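Local coordinates for levoglucosan dehydrogenase (PDB 6A3F), which catalyses the NAD(+)-dependent oxidation of levoglucosan, an anhydro sugar, to 3-dehydrolevoglucosan, at residues 47-52 / 362-367; 59-64 / 70-75; 144-149 / 367-372; 223-228 / 387-392; 271-274 / 278-281. One frame throughout, in Å; residues are numbered along the deposited sequence.

Contact 1 (47-52 / 362-367); sequences MFFWPA and EAHDFF
F49 and H364 lie face to face where the nucleotide-binding Rossmann domain meets a helix from late in the chain: helix 35-48 has just ended at F49, and H364 sits on helix 355-371. Their ring centroids are 3.9 Å apart and the planes only 11° from parallel, an offset stack between a hydrocarbon ring and an imidazole. The offset is toward the root of the phenylalanine, so that CD2 of H364 comes within 3.2 Å of CB of F49, a tight approach for two carbons. H364 reaches the ring in two ways. Its CG is held anti to the backbone N (chi1 -178°), which carries the imidazole off the helix and over the CB end of F49, while its own CB stands over the same ring's face, on the CD2/CE2 side, 4.0 Å from the centroid, as a CH-pi contact. F49 has CG beside its own backbone N (chi1 -68°), a setting that presents one ring face to H364. M45 also touches H364, and E343 touches F49. Three residues along helix 355-371, F367 packs on L24 and V26 of the Rossmann sheet. The chain beyond F49 bends through a cis peptide before P51 and returns toward the imidazole. There a water lies in the plane of the H364 ring, 3.0 Å from NE2, and donates to O of P51 at 2.8 Å.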
# COMPACT_ATOMS: atom_id res chain seq x y z
N MET B 47 -29.76 -17.08 -3.82
CA MET B 47 -28.65 -18.02 -3.76
C MET B 47 -27.78 -17.68 -2.55
O MET B 47 -27.25 -18.59 -1.92
CB MET B 47 -27.75 -17.98 -5.01
CG MET B 47 -28.49 -18.14 -6.31
SD MET B 47 -27.30 -18.00 -7.68
CE MET B 47 -28.33 -18.29 -9.13
N PHE B 48 -27.63 -16.38 -2.26
CA PHE B 48 -26.70 -15.91 -1.23
C PHE B 48 -27.35 -15.92 0.14
O PHE B 48 -26.71 -16.24 1.15
CB PHE B 48 -26.20 -14.50 -1.60
CG PHE B 48 -25.10 -14.51 -2.64
CD1 PHE B 48 -25.17 -15.30 -3.76
CD2 PHE B 48 -23.97 -13.72 -2.49
CE1 PHE B 48 -24.16 -15.31 -4.71
CE2 PHE B 48 -22.94 -13.75 -3.42
CZ PHE B 48 -23.03 -14.54 -4.53
N PHE B 49 -28.63 -15.53 0.17
CA PHE B 49 -29.32 -15.34 1.43
C PHE B 49 -30.55 -16.25 1.43
O PHE B 49 -31.56 -15.92 0.79
CB PHE B 49 -29.74 -13.88 1.55
CG PHE B 49 -28.64 -12.87 1.71
CD1 PHE B 49 -28.13 -12.56 2.96
CD2 PHE B 49 -28.10 -12.22 0.61
CE1 PHE B 49 -27.15 -11.61 3.13
CE2 PHE B 49 -27.09 -11.29 0.78
CZ PHE B 49 -26.64 -10.95 2.05
N TRP B 50 -30.45 -17.38 2.13
CA TRP B 50 -31.44 -18.44 2.03
C TRP B 50 -31.78 -19.04 3.41
O TRP B 50 -30.88 -19.40 4.19
CB TRP B 50 -30.99 -19.53 1.07
CG TRP B 50 -32.09 -20.50 0.79
CD1 TRP B 50 -32.31 -21.70 1.41
CD2 TRP B 50 -33.17 -20.33 -0.14
NE1 TRP B 50 -33.43 -22.30 0.89
CE2 TRP B 50 -33.97 -21.49 -0.07
CE3 TRP B 50 -33.51 -19.33 -1.06
CZ2 TRP B 50 -35.10 -21.68 -0.87
CZ3 TRP B 50 -34.62 -19.52 -1.86
CH2 TRP B 50 -35.42 -20.67 -1.75
N PRO B 51 -33.06 -19.18 3.73
CA PRO B 51 -34.24 -18.82 2.91
C PRO B 51 -34.38 -17.32 2.63
O PRO B 51 -34.15 -16.50 3.49
CB PRO B 51 -35.46 -19.23 3.77
CG PRO B 51 -34.91 -20.22 4.75
CD PRO B 51 -33.51 -19.72 5.03
N ALA B 52 -34.78 -17.00 1.41
CA ALA B 52 -34.87 -15.64 0.99
C ALA B 52 -36.14 -15.00 1.56
O ALA B 52 -37.13 -15.68 1.79
CB ALA B 52 -34.86 -15.55 -0.52
N GLU B 362 -28.02 -5.13 -1.33
CA GLU B 362 -29.08 -4.13 -1.50
C GLU B 362 -30.44 -4.81 -1.74
O GLU B 362 -31.43 -4.53 -1.03
CB GLU B 362 -28.66 -3.17 -2.62
CG GLU B 362 -29.62 -2.02 -2.88
CD GLU B 362 -29.15 -1.17 -4.04
OE1 GLU B 362 -28.99 -1.75 -5.16
OE2 GLU B 362 -28.90 0.05 -3.81
N ALA B 363 -30.49 -5.71 -2.72
CA ALA B 363 -31.72 -6.43 -3.05
C ALA B 363 -32.21 -7.30 -1.88
O ALA B 363 -33.44 -7.41 -1.62
CB ALA B 363 -31.53 -7.22 -4.31
N HIS B 364 -31.28 -7.93 -1.17
CA HIS B 364 -31.68 -8.68 0.02
C HIS B 364 -32.43 -7.79 1.00
O HIS B 364 -33.50 -8.20 1.54
CB HIS B 364 -30.46 -9.32 0.72
CG HIS B 364 -30.85 -10.14 1.91
ND1 HIS B 364 -30.51 -9.79 3.20
CD2 HIS B 364 -31.59 -11.26 2.02
CE1 HIS B 364 -31.02 -10.68 4.05
NE2 HIS B 364 -31.71 -11.56 3.35
N ASP B 365 -31.89 -6.60 1.28
CA ASP B 365 -32.50 -5.81 2.33
C ASP B 365 -33.83 -5.22 1.83
O ASP B 365 -34.76 -5.01 2.61
CB ASP B 365 -31.58 -4.68 2.81
CG ASP B 365 -30.42 -5.18 3.72
OD1 ASP B 365 -30.45 -6.35 4.20
OD2 ASP B 365 -29.50 -4.38 3.93
N PHE B 366 -33.89 -4.97 0.54
CA PHE B 366 -35.08 -4.39 -0.11
C PHE B 366 -36.25 -5.39 -0.00
O PHE B 366 -37.39 -5.04 0.35
CB PHE B 366 -34.74 -4.10 -1.57
CG PHE B 366 -35.87 -3.54 -2.40
CD1 PHE B 366 -36.50 -2.36 -2.04
CD2 PHE B 366 -36.26 -4.16 -3.56
CE1 PHE B 366 -37.55 -1.85 -2.81
CE2 PHE B 366 -37.29 -3.64 -4.34
CZ PHE B 366 -37.93 -2.48 -3.96
N PHE B 367 -35.96 -6.62 -0.33
CA PHE B 367 -36.95 -7.67 -0.34
C PHE B 367 -37.33 -8.10 1.10
O PHE B 367 -38.50 -8.47 1.36
CB PHE B 367 -36.49 -8.82 -1.24
CG PHE B 367 -36.82 -8.62 -2.70
CD1 PHE B 367 -38.07 -8.91 -3.20
CD2 PHE B 367 -35.87 -8.14 -3.59
CE1 PHE B 367 -38.38 -8.68 -4.53
CE2 PHE B 367 -36.18 -7.93 -4.93
CZ PHE B 367 -37.43 -8.21 -5.40
O HOH W 1 -33.21 -13.98 4.17

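Contact 2 (59-64 / 70-75); sequences KVIAEA and AEAARR
I61 meets two successive alanines of the helix with two different branches. Its CD1 lies 3.8 Å from CB of A72, and its CG2 lies 3.7 Å from CB of A73. The split follows from chi1 (-172°): CG1 runs anti to the backbone N and takes CD1 out to A72, whereas CG2 sits between N and the carbonyl carbon and faces A73. E63, two residues on, adds a third touch, its OE2 passing 3.9 Å from CB of A72. The chain of E63 is bent at chi2 (-70°), which folds the carboxylate back alongside the alanine methyl. The small methyls let the helix come close, with CA atoms of I61 and A73 6.2 Å apart. Strand 55-62, helix 66-76 and strand 80-82 form a beta-alpha-beta crossover of the Rossmann fold, and E63, just past the strand's C-terminal end, binds NADH. As in many NAD-dependent relatives, an acidic residue here probably meets the adenosine ribose. In the next shell, F76 and F78 pack on I61, while L68 and A69 touch E63. On the outer side of the helix, NH2 of R74 bonds OE1 of E71 at 3.3 Å, a salt bridge in the guanidinium plane that meets the anti side of the carboxylate. The other oxygen, OE2 of E71, accepts a bond from W50 NE1 of the second subunit, and R75 NE donates to M47 O of that subunit.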
# COMPACT_ATOMS: atom_id res chain seq x y z
N LYS B 59 -39.61 -10.31 -14.32
CA LYS B 59 -40.87 -10.53 -15.01
C LYS B 59 -40.88 -9.77 -16.33
O LYS B 59 -41.18 -10.36 -17.40
CB LYS B 59 -42.06 -10.12 -14.13
CG LYS B 59 -43.42 -10.51 -14.69
CD LYS B 59 -43.55 -12.00 -14.97
CE LYS B 59 -45.00 -12.42 -15.08
NZ LYS B 59 -45.16 -13.89 -14.97
N VAL B 60 -40.55 -8.49 -16.28
CA VAL B 60 -40.63 -7.64 -17.47
C VAL B 60 -39.53 -6.58 -17.43
O VAL B 60 -39.24 -6.06 -16.38
CB VAL B 60 -42.03 -7.00 -17.56
CG1 VAL B 60 -42.30 -6.02 -16.44
CG2 VAL B 60 -42.24 -6.34 -18.90
N ILE B 61 -38.99 -6.26 -18.60
CA ILE B 61 -38.02 -5.17 -18.78
C ILE B 61 -38.54 -4.21 -19.86
O ILE B 61 -39.06 -4.65 -20.88
CB ILE B 61 -36.62 -5.74 -19.12
CG1 ILE B 61 -35.53 -4.67 -19.14
CG2 ILE B 61 -36.64 -6.56 -20.40
CD1 ILE B 61 -34.14 -5.25 -19.14
N ALA B 62 -38.40 -2.92 -19.59
CA ALA B 62 -38.74 -1.86 -20.55
C ALA B 62 -37.46 -1.23 -21.09
O ALA B 62 -36.57 -0.88 -20.30
CB ALA B 62 -39.56 -0.81 -19.85
N GLU B 63 -37.39 -1.07 -22.41
CA GLU B 63 -36.37 -0.24 -23.04
C GLU B 63 -37.06 0.70 -24.05
O GLU B 63 -38.28 0.69 -24.19
CB GLU B 63 -35.30 -1.08 -23.72
CG GLU B 63 -34.63 -2.11 -22.83
CD GLU B 63 -33.72 -1.56 -21.74
OE1 GLU B 63 -33.31 -0.41 -21.83
OE2 GLU B 63 -33.44 -2.32 -20.78
N ALA B 64 -36.24 1.48 -24.73
CA ALA B 64 -36.69 2.65 -25.50
C ALA B 64 -37.51 2.19 -26.72
O ALA B 64 -38.38 2.90 -27.16
CB ALA B 64 -35.48 3.47 -25.92
N ALA B 70 -36.82 -6.45 -26.30
CA ALA B 70 -36.86 -7.91 -26.51
C ALA B 70 -35.46 -8.51 -26.32
O ALA B 70 -35.33 -9.56 -25.74
CB ALA B 70 -37.39 -8.22 -27.89
N GLU B 71 -34.46 -7.83 -26.85
CA GLU B 71 -33.05 -8.27 -26.80
C GLU B 71 -32.53 -8.24 -25.35
O GLU B 71 -31.88 -9.20 -24.87
CB GLU B 71 -32.28 -7.36 -27.76
CG GLU B 71 -30.78 -7.53 -27.75
CD GLU B 71 -30.17 -8.69 -28.53
OE1 GLU B 71 -30.88 -9.69 -28.84
OE2 GLU B 71 -28.96 -8.60 -28.80
N ALA B 72 -32.86 -7.19 -24.63
CA ALA B 72 -32.50 -7.04 -23.22
C ALA B 72 -33.16 -8.14 -22.38
O ALA B 72 -32.55 -8.66 -21.42
CB ALA B 72 -32.89 -5.69 -22.72
N ALA B 73 -34.41 -8.49 -22.72
CA ALA B 73 -35.07 -9.55 -22.00
C ALA B 73 -34.36 -10.90 -22.21
O ALA B 73 -34.25 -11.70 -21.27
CB ALA B 73 -36.52 -9.62 -22.41
N ARG B 74 -33.87 -11.13 -23.42
CA ARG B 74 -33.10 -12.30 -23.74
C ARG B 74 -31.77 -12.27 -22.96
O ARG B 74 -31.38 -13.25 -22.34
CB ARG B 74 -32.85 -12.36 -25.25
CG ARG B 74 -33.99 -12.99 -26.04
CD ARG B 74 -33.59 -13.33 -27.47
NE ARG B 74 -33.37 -12.14 -28.29
CZ ARG B 74 -34.33 -11.39 -28.85
NH1 ARG B 74 -35.59 -11.78 -28.80
NH2 ARG B 74 -34.03 -10.24 -29.43
N ARG B 75 -31.10 -11.13 -22.98
CA ARG B 75 -29.76 -11.03 -22.39
C ARG B 75 -29.82 -11.17 -20.87
O ARG B 75 -28.98 -11.85 -20.26
CB ARG B 75 -29.14 -9.67 -22.71
CG ARG B 75 -27.74 -9.50 -22.14
CD ARG B 75 -27.16 -8.14 -22.50
NE ARG B 75 -25.93 -7.91 -21.77
CZ ARG B 75 -24.94 -7.12 -22.17
NH1 ARG B 75 -25.12 -6.27 -23.16
NH2 ARG B 75 -23.77 -7.18 -21.54

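Contact 3 (144-149 / 367-372)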
# COMPACT_ATOMS: atom_id res chain seq x y z
N ASN B 144 -48.25 2.33 1.75
CA ASN B 144 -47.73 1.14 2.41
C ASN B 144 -46.81 0.39 1.44
O ASN B 144 -47.06 -0.78 1.01
CB ASN B 144 -48.89 0.29 2.95
CG ASN B 144 -48.41 -0.90 3.76
OD1 ASN B 144 -47.42 -0.80 4.49
ND2 ASN B 144 -49.09 -2.02 3.62
N ILE B 145 -45.73 1.06 1.04
CA ILE B 145 -44.84 0.47 0.05
C ILE B 145 -43.40 0.71 0.50
O ILE B 145 -43.12 1.63 1.28
CB ILE B 145 -45.09 1.07 -1.34
CG1 ILE B 145 -44.82 2.58 -1.37
CG2 ILE B 145 -46.48 0.72 -1.81
CD1 ILE B 145 -45.14 3.25 -2.69
N VAL B 146 -42.51 -0.15 0.01
CA VAL B 146 -41.11 -0.02 0.30
C VAL B 146 -40.50 0.81 -0.82
O VAL B 146 -40.72 0.50 -2.02
CB VAL B 146 -40.44 -1.40 0.40
CG1 VAL B 146 -38.93 -1.25 0.60
CG2 VAL B 146 -41.07 -2.23 1.51
N HIS B 147 -39.78 1.84 -0.44
CA HIS B 147 -39.11 2.69 -1.40
C HIS B 147 -37.62 2.79 -1.04
O HIS B 147 -37.27 3.04 0.12
CB HIS B 147 -39.76 4.08 -1.47
CG HIS B 147 -40.09 4.69 -0.15
ND1 HIS B 147 -39.27 5.61 0.44
CD2 HIS B 147 -41.16 4.54 0.65
CE1 HIS B 147 -39.82 5.99 1.58
NE2 HIS B 147 -40.99 5.35 1.72
N MET B 148 -36.78 2.68 -2.07
CA MET B 148 -35.31 2.62 -1.85
C MET B 148 -34.59 3.40 -2.95
O MET B 148 -34.94 3.30 -4.13
CB MET B 148 -34.84 1.17 -1.84
CG MET B 148 -33.47 0.95 -1.20
SD MET B 148 -33.02 -0.78 -1.19
CE MET B 148 -31.58 -0.73 -0.11
N VAL B 149 -33.56 4.16 -2.56
CA VAL B 149 -32.68 4.80 -3.56
C VAL B 149 -31.33 4.04 -3.58
O VAL B 149 -30.88 3.60 -2.53
CB VAL B 149 -32.51 6.31 -3.30
CG1 VAL B 149 -31.90 6.64 -1.96
CG2 VAL B 149 -31.75 6.98 -4.43
N PHE B 367 -35.96 -6.62 -0.33
CA PHE B 367 -36.95 -7.67 -0.34
C PHE B 367 -37.33 -8.10 1.10
O PHE B 367 -38.50 -8.47 1.36
CB PHE B 367 -36.49 -8.82 -1.24
CG PHE B 367 -36.82 -8.62 -2.70
CD1 PHE B 367 -38.07 -8.91 -3.20
CD2 PHE B 367 -35.87 -8.14 -3.59
CE1 PHE B 367 -38.38 -8.68 -4.53
CE2 PHE B 367 -36.18 -7.93 -4.93
CZ PHE B 367 -37.43 -8.21 -5.40
N LYS B 368 -36.38 -8.01 2.04
CA LYS B 368 -36.65 -8.25 3.44
C LYS B 368 -37.68 -7.22 3.96
O LYS B 368 -38.64 -7.60 4.62
CB LYS B 368 -35.32 -8.17 4.21
CG LYS B 368 -35.41 -8.41 5.71
CD LYS B 368 -34.11 -8.85 6.39
CE LYS B 368 -34.43 -9.56 7.69
NZ LYS B 368 -33.24 -9.70 8.56
N ALA B 369 -37.49 -5.94 3.64
CA ALA B 369 -38.48 -4.89 4.00
C ALA B 369 -39.86 -5.18 3.40
O ALA B 369 -40.87 -4.95 4.07
CB ALA B 369 -37.97 -3.53 3.59
N ILE B 370 -39.91 -5.65 2.15
CA ILE B 370 -41.16 -5.94 1.47
C ILE B 370 -41.87 -7.07 2.20
O ILE B 370 -43.04 -6.94 2.59
CB ILE B 370 -40.95 -6.29 -0.01
CG1 ILE B 370 -40.49 -5.07 -0.81
CG2 ILE B 370 -42.22 -6.89 -0.61
CD1 ILE B 370 -40.04 -5.40 -2.24
N ALA B 371 -41.16 -8.17 2.37
CA ALA B 371 -41.75 -9.35 2.98
C ALA B 371 -42.14 -9.10 4.44
O ALA B 371 -43.10 -9.69 4.91
CB ALA B 371 -40.80 -10.51 2.88
N GLU B 372 -41.41 -8.26 5.17
CA GLU B 372 -41.69 -8.06 6.58
C GLU B 372 -42.58 -6.83 6.80
O GLU B 372 -42.83 -6.45 7.93
CB GLU B 372 -40.37 -7.96 7.35
CG GLU B 372 -39.53 -9.21 7.17
CD GLU B 372 -38.24 -9.24 7.97
OE1 GLU B 372 -37.92 -8.22 8.60
OE2 GLU B 372 -37.56 -10.30 7.94
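The backbone N of V146 donates a hydrogen bond to ND1 of H119, fixing the residue whose side chain carries the whole contact with the helix. From there V146 turns both methyls on A369 and I370. CG1 touches CB of A369 at 3.9 Å. CG2 sits nearer the helix backbone, 3.7 Å from N of I370, and also meets CG1 of I370 at 3.7 Å. With CG1 anti to its own N (chi1 175°) and CG2 anti to the carbonyl carbon, the valine straddles the step between the two helix residues; I370 comes alongside with its CG1 rather than end on. V146 leads into strand 147-149, one of the two edge strands of the parallel Rossmann sheet within the chain, and backbone bonds to I120 tie it to the neighbouring strand 119-122. Helix 355-371 thus covers this end of the sheet, with V376 and F366 also packed on V146 and L24 on I370. Across the two segments the touching is wholly apolar. With no hydrogen bond between the two segments, the helix is placed against V146 by van der Waals contact, probably by the fit of its methyls.

Contact 4 (223-228 / 387-392)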
# COMPACT_ATOMS: atom_id res chain seq x y z
N GLY B 223 -23.87 11.54 10.36
CA GLY B 223 -25.20 12.09 10.70
C GLY B 223 -25.64 13.16 9.70
O GLY B 223 -25.03 13.31 8.60
N GLU B 224 -26.65 13.95 10.09
CA GLU B 224 -27.23 14.90 9.18
C GLU B 224 -26.32 16.11 9.04
O GLU B 224 -25.58 16.48 9.92
CB GLU B 224 -28.61 15.36 9.68
CG GLU B 224 -29.65 14.27 9.78
CD GLU B 224 -30.19 13.73 8.45
OE1 GLU B 224 -29.65 14.10 7.37
OE2 GLU B 224 -31.11 12.89 8.52
N PHE B 225 -26.47 16.78 7.92
CA PHE B 225 -25.77 17.97 7.62
C PHE B 225 -26.51 19.20 8.18
O PHE B 225 -27.72 19.33 8.02
CB PHE B 225 -25.66 18.15 6.10
CG PHE B 225 -24.69 17.26 5.36
CD1 PHE B 225 -24.51 15.94 5.73
CD2 PHE B 225 -23.96 17.74 4.29
CE1 PHE B 225 -23.66 15.11 5.00
CE2 PHE B 225 -23.09 16.92 3.59
CZ PHE B 225 -22.96 15.59 3.93
N SER B 226 -25.75 20.14 8.70
CA SER B 226 -26.32 21.42 9.20
C SER B 226 -26.16 22.53 8.16
O SER B 226 -27.09 23.31 7.88
CB SER B 226 -25.66 21.80 10.49
OG SER B 226 -26.22 23.02 10.94
N ALA B 227 -24.96 22.66 7.61
CA ALA B 227 -24.67 23.68 6.63
C ALA B 227 -23.52 23.24 5.72
O ALA B 227 -22.69 22.45 6.12
CB ALA B 227 -24.37 25.01 7.29
N VAL B 228 -23.46 23.82 4.53
CA VAL B 228 -22.39 23.58 3.56
C VAL B 228 -21.81 24.89 3.00
O VAL B 228 -22.45 25.96 2.99
CB VAL B 228 -22.92 22.70 2.42
CG1 VAL B 228 -23.35 21.32 2.89
CG2 VAL B 228 -24.08 23.41 1.69
N ALA B 387 -30.89 15.28 -2.05
CA ALA B 387 -31.23 16.33 -3.06
C ALA B 387 -31.23 17.73 -2.42
O ALA B 387 -30.81 18.71 -3.10
CB ALA B 387 -32.56 16.00 -3.72
N LEU B 388 -31.68 17.82 -1.16
CA LEU B 388 -31.72 19.10 -0.41
C LEU B 388 -30.29 19.54 -0.12
O LEU B 388 -29.97 20.72 -0.23
CB LEU B 388 -32.52 18.99 0.89
CG LEU B 388 -34.04 18.86 0.75
CD1 LEU B 388 -34.68 18.60 2.10
CD2 LEU B 388 -34.65 20.10 0.10
N ILE B 389 -29.40 18.57 0.16
CA ILE B 389 -28.00 18.91 0.39
C ILE B 389 -27.39 19.41 -0.91
O ILE B 389 -26.70 20.40 -0.88
CB ILE B 389 -27.21 17.71 0.93
CG1 ILE B 389 -27.59 17.41 2.38
CG2 ILE B 389 -25.74 17.96 0.75
CD1 ILE B 389 -27.29 15.98 2.79
N ASP B 390 -27.69 18.73 -2.02
CA ASP B 390 -27.19 19.16 -3.34
C ASP B 390 -27.65 20.58 -3.67
O ASP B 390 -26.87 21.40 -4.16
CB ASP B 390 -27.67 18.23 -4.43
CG ASP B 390 -26.90 16.91 -4.50
OD1 ASP B 390 -26.12 16.63 -3.56
OD2 ASP B 390 -27.09 16.17 -5.54
N ASP B 391 -28.93 20.86 -3.44
CA ASP B 391 -29.43 22.23 -3.75
C ASP B 391 -28.69 23.29 -2.92
O ASP B 391 -28.38 24.37 -3.44
CB ASP B 391 -30.92 22.33 -3.49
CG ASP B 391 -31.74 21.68 -4.61
OD1 ASP B 391 -31.18 21.37 -5.68
OD2 ASP B 391 -32.92 21.54 -4.39
N ALA B 392 -28.39 22.97 -1.67
CA ALA B 392 -27.66 23.86 -0.78
C ALA B 392 -26.22 24.07 -1.26
O ALA B 392 -25.69 25.17 -1.19
CB ALA B 392 -27.72 23.36 0.64
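On the sheet of the C-terminal, substrate-binding alpha/beta domain, F225 and V228 of strand 225-233 receive I389 and A392 of the covering helix 380-399. I389 drives its end methyl onto the flat of F225: CD1 stands 4.0 Å from the ring centroid and 14° off the normal, a CH-pi contact displaced toward CG, from which it is 3.9 Å. CG2 of the same isoleucine stands on that same face, out by CD2 and CE2, 4.0 Å from CD2. The two side chains run about perpendicular to one another. A turn further along the helix, CG2 of V228 presses on A392, 3.7 Å from its carbonyl carbon and 3.8 Å from its CB. That methyl lies between N and C of its own residue (CG1 having chi1 -63°), and the other, CG1, lies in the plane of the F225 ring at its edge, linking the two patches. F225 and V228 are three apart in sequence, yet both look toward the helix. A classic beta bulge accounts for this: S226 and A227 both face R273 on the adjacent strand, and the extra residue shifts the facing by one. Beyond the contact, the ring of F274 meets F225 edge to face. I215 of helix 206-221 packs on I389, and the side chain of H213, a levoglucosan-binding residue of that same helix, is about 11 Å from that of F225.

Contact 5 (271-274 / 278-281); sequences MIRF and AVGS
F274 and A278 close the densely filled end of this contact. N of F274 donates to O of A278 at 2.9 Å with a nearly straight N-H (162°), and CD2 of F274 touches CB of A278 at 3.9 Å. With chi1 at -72° the ring folds back along the opposing strand, its edge toward O of V279, 3.6 Å from CE2. It continues to G280, where no side chain stands in its way. CG2 of I272 lies over the centre of one ring face, so A278, G280 and I272 together fill this end. These residues lie in a beta hairpin, strand 267-274 returning as strand 279-285 within the mixed sheet of the C-terminal domain. I272 and G280 form an antiparallel hydrogen-bonded pair: N of I272 to O of G280 is 2.8 Å, N of G280 to O of I272 is 3.0 Å. M271 with S281 and R273 with V279 are non-hydrogen-bonded pairs. Their side chains point to the opposite face of the sheet, the looser side, where R273 is only partly buried. It curls over V279, bent at chi2 and chi3, and lays one face of its guanidinium on CG1 of the valine, 3.2 Å from NH1. That NH1 also bonds O of G277 in the turn. V231 and W235 of the third subunit reach R273 and V279, while OG of S281 is hydrogen-bonded to R178 NH1.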
# COMPACT_ATOMS: atom_id res chain seq x y z
N MET B 271 -17.12 22.20 2.24
CA MET B 271 -16.97 22.00 3.67
C MET B 271 -18.36 21.77 4.28
O MET B 271 -19.41 22.10 3.69
CB MET B 271 -16.28 23.18 4.34
CG MET B 271 -14.94 23.58 3.73
SD MET B 271 -13.97 24.77 4.71
CE MET B 271 -14.87 26.29 4.37
N ILE B 272 -18.41 21.09 5.43
CA ILE B 272 -19.63 20.64 6.04
C ILE B 272 -19.56 20.91 7.54
O ILE B 272 -18.53 20.68 8.20
CB ILE B 272 -19.85 19.14 5.82
CG1 ILE B 272 -19.82 18.74 4.35
CG2 ILE B 272 -21.10 18.63 6.56
CD1 ILE B 272 -19.49 17.28 4.16
N ARG B 273 -20.67 21.46 8.05
CA ARG B 273 -20.92 21.41 9.46
C ARG B 273 -22.04 20.41 9.69
O ARG B 273 -23.15 20.55 9.16
CB ARG B 273 -21.24 22.79 10.05
CG ARG B 273 -21.69 22.71 11.50
CD ARG B 273 -20.57 22.38 12.51
NE ARG B 273 -19.62 23.48 12.49
CZ ARG B 273 -18.52 23.55 13.23
NH1 ARG B 273 -18.28 22.61 14.13
NH2 ARG B 273 -17.67 24.53 13.02
N PHE B 274 -21.76 19.40 10.49
CA PHE B 274 -22.75 18.41 10.77
C PHE B 274 -23.68 18.91 11.90
O PHE B 274 -23.23 19.64 12.79
CB PHE B 274 -22.09 17.08 11.18
CG PHE B 274 -21.44 16.36 10.03
CD1 PHE B 274 -22.18 15.53 9.20
CD2 PHE B 274 -20.09 16.56 9.76
CE1 PHE B 274 -21.57 14.88 8.14
CE2 PHE B 274 -19.47 15.89 8.71
CZ PHE B 274 -20.23 15.06 7.90
N ALA B 278 -19.87 17.75 14.56
CA ALA B 278 -18.69 17.35 13.76
C ALA B 278 -18.52 18.26 12.55
O ALA B 278 -19.44 19.02 12.17
CB ALA B 278 -18.79 15.91 13.33
N VAL B 279 -17.32 18.21 11.97
CA VAL B 279 -17.01 18.98 10.78
C VAL B 279 -16.55 18.01 9.69
O VAL B 279 -16.24 16.85 9.96
CB VAL B 279 -15.95 20.06 11.02
CG1 VAL B 279 -16.38 21.14 12.03
CG2 VAL B 279 -14.60 19.46 11.43
N GLY B 280 -16.54 18.46 8.46
CA GLY B 280 -16.00 17.60 7.41
C GLY B 280 -15.93 18.28 6.05
O GLY B 280 -16.20 19.46 5.88
N SER B 281 -15.64 17.47 5.05
CA SER B 281 -15.51 17.96 3.69
C SER B 281 -15.68 16.77 2.73
O SER B 281 -15.42 15.64 3.13
CB SER B 281 -14.23 18.74 3.45
OG SER B 281 -13.07 17.93 3.40

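In the fold
Contacts 1 and 3 share helix 355-371 and F367; their centres are 12 Å apart, and they meet where CG of E362 lies 3.6 Å from CE of M148. Contact 2 lies elsewhere on the Rossmann sheet, 23 Å from contact 1 and 24 Å from contact 3 between centres, and contains the NADH-binding residue E63; contact 1 lies farther off, with the H364 side chain about 12 Å from that of NADH-binding N152. Contacts 4 and 5 join in the other sheet, centres 10 Å apart, with N of S226 2.7 Å from O of R273. Contacts 2 and 5 are 44 Å apart, in different domains; contacts 1 and 2 touch the second subunit, contact 5 the third.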